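Local coordinates for protein AT27789p (Drosophila melanogaster, PDB 5UZM) that probably binds mRNA, the chain being the second quasi-RNA recognition motif of the fly hnRNP F/H homologue Glorund, at residues Phe59-Gln62 / Asp63-Glu66. Residues are numbered along the deposited sequence; the frame is centred on the assembly and turned at random.
Sequences FESQ and DDTE
With chi1 at 74°, Ser61 holds OG between its own backbone N and carbonyl carbon, and there it accepts a hydrogen bond from Asp64 N, 3.2 Å from OG and fairly straight, at 155° at the hydrogen. Serine suits this N-cap place because its short hydroxyl can stand in for the carbonyl that a first-turn amide lacks. A water 2.9 Å from Ser61 OG also bonds, weakly, to Asp64 OD2; the stronger partner of that oxygen is the backbone N of Asp33. The carboxylate lies near the start of the helix, where its negative charge probably suits the dipole.

OG1 sits beside the backbone N of Thr65, and from there the hydroxyl donates to Ser61 O over 3.2 Å, tilted 24° from the carbonyl plane. The same oxygen takes a weak bond from Thr65 N, and two donors from one residue therefore grip it. This lets the buried threonine spend its hydroxyl inside the turn. Phe59 CD2 lies 3.8 Å from Thr65 OG1, while Asp64 O sits over one face of the ring; large and apolar, this buried aromatic also packs on Val11 and edge-to-face with Phe29.

Further along, Glu66 N bonds to Gln62 O. Their long, flexible side chains, one helical turn apart, bring Gln62 NE2 within 2.8 Å of Glu66 OE2, although not in hydrogen-bonding geometry, the amide and carboxylate planes being steeply inclined; the negative Glu66 OE2 pairs with Arg85 in a salt bridge. The whole is a serine N-cap opening helix 62-69, the second helix of the RRM fold, which follows strand 54-58 after a short loop.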
ATOM      1  N   PHE A  59      -3.318  -5.619  -5.452  1.00 16.33           N
ATOM      2  CA  PHE A  59      -3.421  -7.060  -5.252  1.00 17.32           C
ATOM      3  C   PHE A  59      -3.974  -7.758  -6.491  1.00 23.95           C
ATOM      4  O   PHE A  59      -4.534  -7.141  -7.394  1.00 27.16           O
ATOM      5  CB  PHE A  59      -4.314  -7.366  -4.050  1.00 17.66           C
ATOM      6  CG  PHE A  59      -3.795  -6.782  -2.763  1.00 16.20           C
ATOM      7  CD1 PHE A  59      -2.816  -7.460  -2.036  1.00 15.79           C
ATOM      8  CD2 PHE A  59      -4.249  -5.564  -2.298  1.00 16.46           C
ATOM      9  CE1 PHE A  59      -2.308  -6.908  -0.864  1.00 16.19           C
ATOM     10  CE2 PHE A  59      -3.743  -5.003  -1.100  1.00 18.42           C
ATOM     11  CZ  PHE A  59      -2.759  -5.678  -0.401  1.00 19.69           C
ATOM     12  N   GLU A  60      -3.875  -9.091  -6.479  1.00 22.80           N
ATOM     13  CA  GLU A  60      -4.319  -9.857  -7.634  1.00 30.46           C
ATOM     14  C   GLU A  60      -5.803 -10.157  -7.603  1.00 28.35           C
ATOM     15  O   GLU A  60      -6.374 -10.532  -8.634  1.00 30.30           O
ATOM     16  CB  GLU A  60      -3.548 -11.172  -7.719  1.00 33.33           C
ATOM     17  CG  GLU A  60      -3.226 -11.573  -9.115  1.00 55.90           C
ATOM     18  CD  GLU A  60      -2.174 -10.682  -9.701  1.00 62.06           C
ATOM     19  OE1 GLU A  60      -1.139 -10.492  -9.028  1.00 62.17           O
ATOM     20  OE2 GLU A  60      -2.383 -10.162 -10.816  1.00 64.27           O
ATOM     21  N   SER A  61      -6.445 -10.033  -6.448  1.00 23.78           N
ATOM     22  CA  SER A  61      -7.809 -10.499  -6.302  1.00 23.70           C
ATOM     23  C   SER A  61      -8.571  -9.575  -5.373  1.00 24.66           C
ATOM     24  O   SER A  61      -7.998  -8.855  -4.550  1.00 25.46           O
ATOM     25  CB  SER A  61      -7.873 -11.938  -5.770  1.00 29.90           C
ATOM     26  OG  SER A  61      -7.561 -11.993  -4.386  1.00 28.15           O
ATOM     27  N   GLN A  62      -9.895  -9.618  -5.505  1.00 21.98           N
ATOM     28  CA  GLN A  62     -10.756  -8.828  -4.641  1.00 15.49           C
ATOM     29  C   GLN A  62     -10.722  -9.326  -3.198  1.00 25.03           C
ATOM     30  O   GLN A  62     -10.685  -8.527  -2.254  1.00 23.62           O
ATOM     31  CB  GLN A  62     -12.183  -8.840  -5.209  1.00 26.02           C
ATOM     32  CG  GLN A  62     -13.265  -8.469  -4.232  1.00 32.01           C
ATOM     33  CD  GLN A  62     -13.335  -6.996  -3.930  1.00 48.57           C
ATOM     34  OE1 GLN A  62     -12.663  -6.167  -4.561  1.00 49.88           O
ATOM     35  NE2 GLN A  62     -14.160  -6.653  -2.953  1.00 38.26           N
ATOM     36  N   ASP A  63     -10.695 -10.637  -2.989  1.00 25.68           N
ATOM     37  CA  ASP A  63     -10.669 -11.104  -1.607  1.00 27.01           C
ATOM     38  C   ASP A  63      -9.375 -10.712  -0.899  1.00 19.98           C
ATOM     39  O   ASP A  63      -9.396 -10.448   0.306  1.00 19.91           O
ATOM     40  CB  ASP A  63     -10.866 -12.607  -1.556  1.00 26.89           C
ATOM     41  CG  ASP A  63     -10.909 -13.134  -0.135  1.00 34.91           C
ATOM     42  OD1 ASP A  63     -11.846 -12.777   0.609  1.00 32.89           O
ATOM     43  OD2 ASP A  63     -10.007 -13.912   0.228  1.00 34.20           O
ATOM     44  N   ASP A  64      -8.266 -10.650  -1.625  1.00 18.61           N
ATOM     45  CA  ASP A  64      -7.024 -10.203  -0.986  1.00 19.74           C
ATOM     46  C   ASP A  64      -7.091  -8.736  -0.578  1.00 19.46           C
ATOM     47  O   ASP A  64      -6.512  -8.341   0.448  1.00 17.91           O
ATOM     48  CB  ASP A  64      -5.863 -10.459  -1.915  1.00 21.11           C
ATOM     49  CG  ASP A  64      -5.307 -11.871  -1.730  1.00 35.19           C
ATOM     50  OD1 ASP A  64      -5.930 -12.654  -0.971  1.00 43.24           O
ATOM     51  OD2 ASP A  64      -4.274 -12.202  -2.339  1.00 36.83           O
ATOM     52  N   THR A  65      -7.769  -7.914  -1.368  1.00 20.45           N
ATOM     53  CA  THR A  65      -8.005  -6.533  -0.961  1.00 19.44           C
ATOM     54  C   THR A  65      -8.803  -6.470   0.333  1.00 16.15           C
ATOM     55  O   THR A  65      -8.523  -5.650   1.220  1.00 17.87           O
ATOM     56  CB  THR A  65      -8.719  -5.787  -2.095  1.00 22.87           C
ATOM     57  OG1 THR A  65      -7.929  -5.918  -3.287  1.00 23.05           O
ATOM     58  CG2 THR A  65      -8.888  -4.321  -1.739  1.00 24.43           C
ATOM     59  N   GLU A  66      -9.810  -7.341   0.480  1.00 20.23           N
ATOM     60  CA  GLU A  66     -10.600  -7.290   1.695  1.00 21.67           C
ATOM     61  C   GLU A  66      -9.785  -7.748   2.896  1.00 19.06           C
ATOM     62  O   GLU A  66      -9.903  -7.170   3.975  1.00 20.93           O
ATOM     63  CB  GLU A  66     -11.865  -8.131   1.538  1.00 32.48           C
ATOM     64  CG  GLU A  66     -12.748  -7.668   0.383  1.00 28.38           C
ATOM     65  CD  GLU A  66     -13.564  -6.413   0.679  1.00 42.60           C
ATOM     66  OE1 GLU A  66     -13.684  -5.998   1.861  1.00 31.43           O
ATOM     67  OE2 GLU A  66     -14.122  -5.861  -0.296  1.00 42.73           O
TER
HETATM   68  O   HOH W   1      -5.401 -13.906  -4.666  1.00 37.88           O